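Local coordinates for protein putative phosphosugar isomerases (Salmonella typhimurium LT2, PDB 3FKJ) that is a putative phosphosugar isomerase with a SIS domain, and probably binds carbohydrate derivatives, at residues 59-64 and 162-167; 65-70 and 169-174; 40-45 and 89-94; 176-181 and 305-310. All coordinates share one frame; numbering follows the deposited sequence.

Contact 1 of 4, residues 59-64 and 162-167; sequences KYFLDC and LALEIL
Phe61 lies against Leu167 and the backbone of Leu164, its ring atoms CE2 and CZ closing on one leucine methyl: Phe61 CE2 stands 3.4 Å from Leu167 CD2. The two side chains cross at about a right angle, and the same Phe61 CE2 is 3.9 Å from Leu164 CA. One atom back along the ring, Phe61 CD2 meets Ala163 CB at 3.9 Å. That methyl is shared, because Leu62 CG, from the next position on the helix, reaches Ala163 CB at 3.8 Å. Leu62 CD2 comes 3.5 Å from Ala163 O, and the leucine slides by Leu167 in the opposite direction. Torsions explain the reach: Phe61 has CG anti to the backbone N (chi1 178°), which carries the ring out across the gap. Ala163, small and pointing toward the partner, is where the backbones come nearest, with Leu62 CA 6.4 Å from Ala163 CA. The two short helical segments run 27° from parallel with axes 9.2 Å apart at closest. No hydrogen bond joins them; the side-chain contact rests on apolar packing, with one methyl also against Ala163 O. Around this layer, Tyr173 and Tyr311 meet the Phe61 ring edge-to-face, Leu179 of helix 176-184 touches it, and Leu62 also rests on Val71 of strand 70-75.

Contact 2 of 4, residues 65-70 and 169-174; sequences EASKLA and QTEGYA
The Glu171 carboxylate and the Tyr173 ring are the flat groups that meet residues 65-70. On the carboxylate, Glu171 OE2 receives Ser67 N through its syn lone pair at 2.8 Å. The other oxygen, Glu171 OE1, takes Lys68 N at 2.9 Å from above the carboxylate plane, 45° out of it. The Tyr173 ring has Glu65 at its edge, where Glu65 OE1 lies 3.7 Å from Tyr173 CE1, the carboxylate and ring planes 62° apart. Glu65 has stronger partners in Tyr311 and, through a salt bridge, Lys85 of the second subunit. An extended chain beyond CG (chi2 -180°) carries the Glu171 carboxylate to the two amides, while Lys68 slides past it in the opposite direction. The lysine ammonium does not reach that carboxylate; a water accepts from Lys68 NZ at 3.1 Å and donates to Thr170 O. Two successive amides just beyond helix 56-65, where Ala66 leaves helical geometry, are thus gripped by one acid. In the alpha/beta fold of the SIS domain, this single carboxylate, accepting from two backbone amides in the loop between helix 56-65 and strand 70-75, ties that loop to the end of helix 155-170.

Contact 3 of 4, residues 40-45 and 89-94; sequences IERVWF and KNSVVI
With CG anti to the carbonyl carbon (chi1 -79°), Trp44 turns its indole back along the sheet toward Ser91, which the parallel pairing places on the same face. Trp44 CZ3 comes 3.3 Å from Ser91 OG at the ring edge, with Ser91 CB in the ring plane; the hydroxyl bonds to Gly88 N. On the other face Ile94 CD1 touches both Val43 CG1 and Phe45 CE1, 3.8 Å from each, Phe45 and Ile94 lying side by side and pointing the same way, while Val43 CG1 also lies over one face of the Phe45 ring. Farther back, Ile40 CG1 touches Val92 CG2. The backbones supply the main tie: Val92 N donates to Arg42 O, Trp44 N to Val92 O at 2.8 Å, and Ile94 N to Trp44 O at 2.7 Å, the last nearly straight at 174°. Before the strands proper, Glu41 N also bonds to Asn90 O at 2.8 Å. Glu41 OE2 lies 3.3 Å from Asn90 ND2, but the angle is too poor for a hydrogen bond; Asn39 bonds to both side chains. Arg42 carries its guanidinium away to Leu69 O of the second subunit. The axes of 42-45 and 91-94 approach to 4.7 Å, 15° from parallel. Strands 42-47 and 91-97 are neighbours, with strand 70-75 beyond 42-47, in a five-stranded parallel sheet of order 2-1-3-4-5, the core of a SIS-domain alpha/beta sandwich.

Contact 4 of 4, residues 176-181 and 305-310; sequences YDELVS and STDVGE
Ser305 makes an ST turn and ST motif in the loop before helix 313-331, where that loop meets helix 176-184. Glu178 OE2 accepts the hydroxyl hydrogen of Ser305 OG at 2.6 Å, the donor approaching nearly along the carboxylate C-O axis. The same oxygen, Ser305 OG, receives Val308 N at 2.9 Å in a bond of 168° and Asp307 N at 2.9 Å in a more bent one of 142°. Three bonds therefore fix the hydroxyl, and its donation to the acid leaves its acceptor side to the loop amides. Ser305 holds OG anti to its own backbone N (chi1 170°), while Glu178 bends at chi2 to bring its carboxylate over. Asp307 crosses Glu178 at about a right angle, its OD2 only 4.3 Å from Glu178 OE2; such like charges may raise the proton affinity of either acid, whereas the hydrogen bond from Ser305 would probably help stabilise the carboxylate of Glu178 in its ionised form. Beside this polar layer Val308 CG2 packs on Leu179, 4.0 Å from Leu179 CB. Val308 also touches Tyr173 and Gln175, and Leu179 reaches Phe312, so the loop is set against both helix 176-184 and the linker that follows helix 155-170.

Contacts 1 and 2 are neighbours, their centres 8 Å apart: Tyr173 of contact 2 packs against Leu167 of contact 1, with Leu167 CD2 3.5 Å from Tyr173 CD1. Contact 3 supplies the sheet beneath them. Its Val43 and Ile94 meet Ile166 and Leu162 of helix 155-170, and Ala70 of contact 2 hydrogen-bonds to Val43 and Glu41. Contact 4 lies beyond contact 1 on the side away from the sheet, about 25 Å from contact 3 between centres. Two polar pairs, probably hydrogen bonds, join it to contact 1: Tyr60 OH with Glu310 OE2 at 2.7 Å, and Glu165 OE2 with Tyr176 OH, whose modelled separation is doubtfully short.

Contact 1 of 4, residues 59-64 and 162-167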
# COMPACT_ATOMS: atom_id res chain seq x y z
N LYS A 59 9.07 0.60 -8.36
CA LYS A 59 8.47 -0.55 -7.69
C LYS A 59 7.58 -1.31 -8.67
O LYS A 59 7.75 -2.53 -8.87
CB LYS A 59 7.67 -0.11 -6.44
CG LYS A 59 7.04 -1.27 -5.62
CD LYS A 59 5.60 -1.01 -5.24
CE LYS A 59 5.03 -2.03 -4.24
NZ LYS A 59 5.15 -3.49 -4.59
N TYR A 60 6.68 -0.59 -9.33
CA TYR A 60 5.74 -1.20 -10.27
C TYR A 60 6.45 -1.88 -11.45
O TYR A 60 6.10 -3.01 -11.84
CB TYR A 60 4.67 -0.16 -10.73
CG TYR A 60 3.64 -0.71 -11.70
CD1 TYR A 60 2.67 -1.61 -11.27
CD2 TYR A 60 3.67 -0.39 -13.04
CE1 TYR A 60 1.75 -2.16 -12.14
CE2 TYR A 60 2.72 -0.96 -13.95
CZ TYR A 60 1.76 -1.81 -13.47
OH TYR A 60 0.83 -2.37 -14.33
N PHE A 61 7.46 -1.22 -12.01
CA PHE A 61 8.24 -1.80 -13.10
C PHE A 61 8.88 -3.14 -12.72
O PHE A 61 8.80 -4.14 -13.47
CB PHE A 61 9.33 -0.80 -13.56
CG PHE A 61 10.23 -1.31 -14.65
CD1 PHE A 61 9.84 -1.26 -15.98
CD2 PHE A 61 11.49 -1.81 -14.34
CE1 PHE A 61 10.68 -1.73 -16.99
CE2 PHE A 61 12.36 -2.27 -15.36
CZ PHE A 61 11.95 -2.23 -16.68
N LEU A 62 9.48 -3.18 -11.54
CA LEU A 62 10.15 -4.39 -11.10
C LEU A 62 9.14 -5.46 -10.76
O LEU A 62 9.34 -6.60 -11.10
CB LEU A 62 11.08 -4.12 -9.91
CG LEU A 62 12.27 -3.18 -10.19
CD1 LEU A 62 12.96 -2.80 -8.82
CD2 LEU A 62 13.28 -3.84 -11.16
N ASP A 63 8.06 -5.10 -10.09
CA ASP A 63 7.03 -6.08 -9.77
C ASP A 63 6.49 -6.73 -11.04
O ASP A 63 6.19 -7.91 -11.05
CB ASP A 63 5.85 -5.45 -9.02
CG ASP A 63 6.20 -5.10 -7.60
OD1 ASP A 63 7.26 -5.53 -7.08
OD2 ASP A 63 5.39 -4.39 -7.00
N CYS A 64 6.38 -5.95 -12.11
CA CYS A 64 5.95 -6.47 -13.40
C CYS A 64 7.01 -7.27 -14.14
O CYS A 64 6.70 -8.27 -14.74
CB CYS A 64 5.51 -5.33 -14.28
SG CYS A 64 3.96 -4.56 -13.76
N LEU A 162 16.67 3.78 -11.94
CA LEU A 162 17.36 2.81 -11.07
C LEU A 162 16.76 1.43 -11.22
O LEU A 162 17.48 0.44 -11.37
CB LEU A 162 17.27 3.26 -9.60
CG LEU A 162 18.13 4.47 -9.28
CD1 LEU A 162 17.70 5.15 -7.92
CD2 LEU A 162 19.55 4.03 -9.28
N ALA A 163 15.44 1.35 -11.24
CA ALA A 163 14.74 0.09 -11.54
C ALA A 163 15.18 -0.54 -12.88
O ALA A 163 15.48 -1.76 -12.92
CB ALA A 163 13.23 0.28 -11.55
N LEU A 164 15.14 0.27 -13.95
CA LEU A 164 15.59 -0.16 -15.28
C LEU A 164 16.98 -0.80 -15.22
O LEU A 164 17.20 -1.88 -15.77
CB LEU A 164 15.64 1.04 -16.25
CG LEU A 164 16.28 0.82 -17.62
CD1 LEU A 164 15.35 -0.07 -18.45
CD2 LEU A 164 16.60 2.19 -18.32
N GLU A 165 17.90 -0.10 -14.56
CA GLU A 165 19.29 -0.56 -14.44
C GLU A 165 19.49 -1.79 -13.57
O GLU A 165 20.28 -2.67 -13.92
CB GLU A 165 20.19 0.59 -13.97
CG GLU A 165 20.35 1.67 -15.02
CD GLU A 165 21.05 1.17 -16.28
OE1 GLU A 165 21.90 0.24 -16.22
OE2 GLU A 165 20.76 1.74 -17.34
N ILE A 166 18.74 -1.88 -12.48
CA ILE A 166 18.78 -3.09 -11.65
C ILE A 166 18.35 -4.31 -12.47
O ILE A 166 19.00 -5.33 -12.43
CB ILE A 166 17.99 -2.96 -10.34
CG1 ILE A 166 18.66 -1.90 -9.44
CG2 ILE A 166 17.90 -4.34 -9.62
CD1 ILE A 166 17.75 -1.35 -8.32
N LEU A 167 17.28 -4.17 -13.23
CA LEU A 167 16.74 -5.25 -14.00
C LEU A 167 17.67 -5.58 -15.13
O LEU A 167 18.00 -6.74 -15.33
CB LEU A 167 15.34 -4.90 -14.58
CG LEU A 167 14.68 -5.94 -15.51
CD1 LEU A 167 14.22 -7.19 -14.81
CD2 LEU A 167 13.55 -5.31 -16.34

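Contact 2 of 4, residues 65-70 and 169-174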
# COMPACT_ATOMS: atom_id res chain seq x y z
N GLU A 65 8.25 -6.79 -14.13
CA GLU A 65 9.27 -7.22 -15.07
C GLU A 65 10.38 -8.12 -14.50
O GLU A 65 10.85 -8.99 -15.21
CB GLU A 65 9.93 -6.00 -15.72
CG GLU A 65 9.02 -5.16 -16.61
CD GLU A 65 8.54 -5.88 -17.87
OE1 GLU A 65 9.19 -6.81 -18.42
OE2 GLU A 65 7.48 -5.50 -18.31
N ALA A 66 10.77 -7.93 -13.23
CA ALA A 66 11.82 -8.74 -12.57
C ALA A 66 11.30 -10.08 -12.06
O ALA A 66 10.38 -10.10 -11.26
CB ALA A 66 12.42 -7.96 -11.40
N SER A 67 11.93 -11.18 -12.48
CA SER A 67 11.61 -12.54 -12.04
C SER A 67 12.40 -13.06 -10.85
O SER A 67 11.95 -13.98 -10.16
CB SER A 67 11.80 -13.53 -13.21
OG SER A 67 10.95 -13.17 -14.27
N LYS A 68 13.59 -12.50 -10.62
CA LYS A 68 14.44 -13.01 -9.54
C LYS A 68 14.39 -12.14 -8.29
O LYS A 68 14.58 -12.61 -7.18
CB LYS A 68 15.88 -13.11 -10.00
CG LYS A 68 16.13 -14.05 -11.17
CD LYS A 68 17.63 -13.97 -11.55
CE LYS A 68 17.99 -14.72 -12.79
NZ LYS A 68 19.48 -14.84 -12.87
N LEU A 69 14.14 -10.87 -8.48
CA LEU A 69 14.22 -9.90 -7.40
C LEU A 69 13.05 -9.94 -6.44
O LEU A 69 11.90 -10.08 -6.85
CB LEU A 69 14.23 -8.53 -8.05
CG LEU A 69 15.07 -7.43 -7.49
CD1 LEU A 69 16.51 -7.84 -7.65
CD2 LEU A 69 14.75 -6.16 -8.27
N ALA A 70 13.36 -9.80 -5.16
CA ALA A 70 12.36 -9.52 -4.14
C ALA A 70 12.40 -8.00 -3.93
O ALA A 70 13.48 -7.44 -3.70
CB ALA A 70 12.67 -10.28 -2.87
N GLN A 169 20.86 -5.02 -15.57
CA GLN A 169 22.22 -5.50 -15.25
C GLN A 169 22.21 -6.81 -14.44
O GLN A 169 23.26 -7.36 -14.16
CB GLN A 169 23.00 -4.41 -14.50
CG GLN A 169 23.35 -3.18 -15.36
CD GLN A 169 24.18 -2.16 -14.62
OE1 GLN A 169 25.14 -2.49 -13.94
NE2 GLN A 169 23.81 -0.89 -14.76
N THR A 170 21.02 -7.27 -14.03
CA THR A 170 20.88 -8.55 -13.34
C THR A 170 20.14 -9.62 -14.16
O THR A 170 20.47 -10.78 -14.09
CB THR A 170 20.17 -8.37 -11.96
OG1 THR A 170 18.83 -7.91 -12.13
CG2 THR A 170 20.94 -7.39 -11.08
N GLU A 171 19.11 -9.24 -14.90
CA GLU A 171 18.33 -10.22 -15.65
C GLU A 171 18.33 -9.95 -17.15
O GLU A 171 17.92 -10.80 -17.93
CB GLU A 171 16.88 -10.24 -15.14
CG GLU A 171 16.75 -10.63 -13.69
CD GLU A 171 15.30 -10.66 -13.18
OE1 GLU A 171 15.12 -10.44 -11.95
OE2 GLU A 171 14.35 -10.95 -13.95
N GLY A 172 18.76 -8.78 -17.54
CA GLY A 172 18.58 -8.30 -18.90
C GLY A 172 17.17 -7.77 -19.10
O GLY A 172 16.23 -8.15 -18.41
N TYR A 173 17.02 -6.88 -20.08
CA TYR A 173 15.73 -6.33 -20.39
C TYR A 173 15.69 -6.00 -21.85
O TYR A 173 16.39 -5.09 -22.28
CB TYR A 173 15.47 -5.07 -19.56
CG TYR A 173 14.13 -4.44 -19.83
CD1 TYR A 173 12.94 -5.20 -19.78
CD2 TYR A 173 14.03 -3.08 -20.10
CE1 TYR A 173 11.68 -4.61 -20.00
CE2 TYR A 173 12.78 -2.47 -20.32
CZ TYR A 173 11.61 -3.25 -20.26
OH TYR A 173 10.39 -2.67 -20.48
N ALA A 174 14.87 -6.74 -22.59
CA ALA A 174 14.79 -6.62 -24.05
C ALA A 174 14.38 -5.24 -24.50
O ALA A 174 14.84 -4.79 -25.52
CB ALA A 174 13.82 -7.65 -24.63
O HOH W 1 8.56 -4.19 -20.88
O HOH W 2 21.39 -12.44 -12.27

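Contact 3 of 4, residues 40-45 and 89-94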
# COMPACT_ATOMS: atom_id res chain seq x y z
N ILE A 40 22.68 -8.30 -6.26
CA ILE A 40 21.45 -7.60 -5.98
C ILE A 40 20.33 -8.60 -6.00
O ILE A 40 19.74 -8.86 -7.04
CB ILE A 40 21.14 -6.40 -6.92
CG1 ILE A 40 22.30 -5.38 -6.91
CG2 ILE A 40 19.83 -5.69 -6.46
CD1 ILE A 40 22.14 -4.22 -7.91
N GLU A 41 20.02 -9.15 -4.82
CA GLU A 41 18.97 -10.15 -4.68
C GLU A 41 17.64 -9.56 -4.22
O GLU A 41 16.57 -10.13 -4.49
CB GLU A 41 19.41 -11.24 -3.71
CG GLU A 41 20.48 -12.14 -4.28
CD GLU A 41 21.20 -12.94 -3.21
OE1 GLU A 41 20.57 -13.34 -2.21
OE2 GLU A 41 22.40 -13.14 -3.35
N ARG A 42 17.71 -8.45 -3.48
CA ARG A 42 16.55 -7.77 -2.92
C ARG A 42 16.78 -6.28 -3.01
O ARG A 42 17.91 -5.81 -2.83
CB ARG A 42 16.33 -8.15 -1.47
CG ARG A 42 16.31 -9.64 -1.21
CD ARG A 42 15.87 -9.91 0.20
NE ARG A 42 14.43 -9.64 0.39
CZ ARG A 42 13.46 -10.57 0.45
NH1 ARG A 42 13.75 -11.87 0.34
NH2 ARG A 42 12.20 -10.19 0.62
N VAL A 43 15.71 -5.55 -3.32
CA VAL A 43 15.67 -4.09 -3.25
C VAL A 43 14.59 -3.69 -2.24
O VAL A 43 13.51 -4.34 -2.18
CB VAL A 43 15.34 -3.48 -4.65
CG1 VAL A 43 15.39 -1.97 -4.61
CG2 VAL A 43 16.31 -4.00 -5.67
N TRP A 44 14.89 -2.67 -1.43
CA TRP A 44 13.87 -1.91 -0.72
C TRP A 44 13.88 -0.48 -1.16
O TRP A 44 14.94 0.17 -1.23
CB TRP A 44 14.06 -1.95 0.79
CG TRP A 44 13.60 -3.19 1.44
CD1 TRP A 44 12.35 -3.43 1.97
CD2 TRP A 44 14.34 -4.38 1.62
NE1 TRP A 44 12.28 -4.69 2.46
CE2 TRP A 44 13.50 -5.29 2.30
CE3 TRP A 44 15.63 -4.77 1.26
CZ2 TRP A 44 13.91 -6.59 2.64
CZ3 TRP A 44 16.06 -6.05 1.64
CH2 TRP A 44 15.19 -6.95 2.30
N PHE A 45 12.70 0.00 -1.46
CA PHE A 45 12.39 1.42 -1.53
C PHE A 45 11.89 1.92 -0.17
O PHE A 45 10.88 1.45 0.34
CB PHE A 45 11.34 1.65 -2.58
CG PHE A 45 11.79 1.28 -3.93
CD1 PHE A 45 12.72 2.08 -4.61
CD2 PHE A 45 11.32 0.12 -4.54
CE1 PHE A 45 13.14 1.73 -5.88
CE2 PHE A 45 11.74 -0.24 -5.81
CZ PHE A 45 12.65 0.58 -6.49
N LYS A 89 23.62 -8.44 3.10
CA LYS A 89 24.77 -8.19 2.23
C LYS A 89 24.43 -7.97 0.79
O LYS A 89 25.05 -7.13 0.15
CB LYS A 89 25.70 -9.40 2.26
CG LYS A 89 26.85 -9.33 3.24
CD LYS A 89 27.53 -10.71 3.36
CE LYS A 89 27.59 -11.49 2.02
NZ LYS A 89 28.58 -12.62 2.02
N ASN A 90 23.46 -8.75 0.29
CA ASN A 90 23.03 -8.71 -1.11
C ASN A 90 21.69 -7.98 -1.35
O ASN A 90 20.97 -8.24 -2.32
CB ASN A 90 22.98 -10.14 -1.64
CG ASN A 90 24.35 -10.81 -1.64
OD1 ASN A 90 25.34 -10.24 -2.13
ND2 ASN A 90 24.42 -11.99 -1.05
N SER A 91 21.38 -7.06 -0.44
CA SER A 91 20.26 -6.14 -0.56
C SER A 91 20.75 -4.77 -0.98
O SER A 91 21.88 -4.39 -0.70
CB SER A 91 19.52 -5.98 0.78
OG SER A 91 19.08 -7.21 1.32
N VAL A 92 19.89 -4.04 -1.67
CA VAL A 92 20.06 -2.63 -1.98
C VAL A 92 18.86 -1.89 -1.40
O VAL A 92 17.69 -2.30 -1.55
CB VAL A 92 20.17 -2.38 -3.51
CG1 VAL A 92 20.17 -0.89 -3.81
CG2 VAL A 92 21.44 -3.11 -4.07
N VAL A 93 19.15 -0.84 -0.65
CA VAL A 93 18.11 -0.02 -0.03
C VAL A 93 18.21 1.37 -0.64
O VAL A 93 19.27 2.01 -0.62
CB VAL A 93 18.20 0.00 1.52
CG1 VAL A 93 17.06 0.88 2.12
CG2 VAL A 93 18.16 -1.43 2.08
N ILE A 94 17.11 1.81 -1.24
CA ILE A 94 17.08 3.06 -1.95
C ILE A 94 16.17 3.99 -1.18
O ILE A 94 14.98 3.71 -1.01
CB ILE A 94 16.61 2.90 -3.42
CG1 ILE A 94 17.40 1.79 -4.10
CG2 ILE A 94 16.67 4.27 -4.17
CD1 ILE A 94 16.92 1.43 -5.51

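Contact 4 of 4, residues 176-181 and 305-310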
# COMPACT_ATOMS: atom_id res chain seq x y z
N TYR A 176 15.15 -2.36 -23.03
CA TYR A 176 16.03 -1.30 -22.48
C TYR A 176 16.14 -0.05 -23.36
O TYR A 176 15.95 1.09 -22.89
CB TYR A 176 17.42 -1.88 -22.24
CG TYR A 176 18.43 -0.96 -21.58
CD1 TYR A 176 18.55 -0.92 -20.21
CD2 TYR A 176 19.29 -0.16 -22.34
CE1 TYR A 176 19.49 -0.10 -19.59
CE2 TYR A 176 20.24 0.66 -21.72
CZ TYR A 176 20.33 0.66 -20.35
OH TYR A 176 21.22 1.46 -19.71
N ASP A 177 16.48 -0.28 -24.62
CA ASP A 177 16.67 0.81 -25.56
C ASP A 177 15.35 1.55 -25.75
O ASP A 177 15.33 2.77 -25.84
CB ASP A 177 17.20 0.28 -26.91
CG ASP A 177 18.68 -0.13 -26.88
OD1 ASP A 177 19.41 0.20 -25.93
OD2 ASP A 177 19.11 -0.78 -27.85
N GLU A 178 14.25 0.80 -25.81
CA GLU A 178 12.92 1.41 -25.99
C GLU A 178 12.55 2.35 -24.84
O GLU A 178 11.95 3.40 -25.06
CB GLU A 178 11.83 0.34 -26.15
CG GLU A 178 11.19 0.30 -27.52
CD GLU A 178 10.51 1.62 -27.92
OE1 GLU A 178 11.04 2.29 -28.83
OE2 GLU A 178 9.46 1.97 -27.33
N LEU A 179 12.91 1.96 -23.62
CA LEU A 179 12.53 2.74 -22.44
C LEU A 179 13.45 3.96 -22.32
O LEU A 179 13.01 5.04 -21.95
CB LEU A 179 12.53 1.86 -21.19
CG LEU A 179 11.78 2.34 -19.93
CD1 LEU A 179 11.32 1.18 -19.12
CD2 LEU A 179 12.63 3.26 -19.08
N VAL A 180 14.73 3.79 -22.67
CA VAL A 180 15.70 4.87 -22.65
C VAL A 180 15.33 5.96 -23.64
O VAL A 180 15.51 7.15 -23.36
CB VAL A 180 17.13 4.35 -22.95
CG1 VAL A 180 18.06 5.50 -23.34
CG2 VAL A 180 17.69 3.57 -21.74
N SER A 181 14.82 5.56 -24.81
CA SER A 181 14.45 6.55 -25.82
C SER A 181 13.04 7.08 -25.50
O SER A 181 12.77 8.23 -25.79
CB SER A 181 14.60 6.00 -27.26
OG SER A 181 13.44 5.33 -27.69
N SER A 305 5.91 5.73 -26.27
CA SER A 305 6.20 4.37 -26.70
C SER A 305 4.88 3.64 -26.74
O SER A 305 4.08 3.69 -25.77
CB SER A 305 7.13 3.66 -25.70
OG SER A 305 7.25 2.28 -25.98
N THR A 306 4.66 2.92 -27.84
CA THR A 306 3.53 2.01 -27.94
C THR A 306 3.84 0.70 -27.19
O THR A 306 2.94 -0.10 -26.99
CB THR A 306 3.19 1.74 -29.41
OG1 THR A 306 4.35 1.21 -30.07
CG2 THR A 306 2.73 3.04 -30.11
N ASP A 307 5.10 0.50 -26.78
CA ASP A 307 5.56 -0.73 -26.12
C ASP A 307 5.50 -0.65 -24.60
O ASP A 307 4.91 -1.51 -23.95
CB ASP A 307 7.02 -1.06 -26.50
CG ASP A 307 7.20 -1.45 -27.98
OD1 ASP A 307 6.29 -1.18 -28.79
OD2 ASP A 307 8.28 -2.00 -28.32
N VAL A 308 6.18 0.36 -24.04
CA VAL A 308 6.50 0.40 -22.59
C VAL A 308 6.05 1.69 -21.91
O VAL A 308 6.45 1.97 -20.78
CB VAL A 308 8.03 0.19 -22.35
CG1 VAL A 308 8.49 -1.11 -23.05
CG2 VAL A 308 8.85 1.41 -22.82
N GLY A 309 5.22 2.46 -22.61
CA GLY A 309 4.71 3.73 -22.10
C GLY A 309 3.80 3.60 -20.88
O GLY A 309 3.56 4.57 -20.20
N GLU A 310 3.28 2.41 -20.62
CA GLU A 310 2.50 2.14 -19.41
C GLU A 310 3.33 2.50 -18.20
O GLU A 310 2.81 3.07 -17.26
CB GLU A 310 2.07 0.68 -19.36
CG GLU A 310 1.44 0.23 -18.05
CD GLU A 310 1.22 -1.26 -18.00
OE1 GLU A 310 0.80 -1.84 -19.02
OE2 GLU A 310 1.45 -1.85 -16.93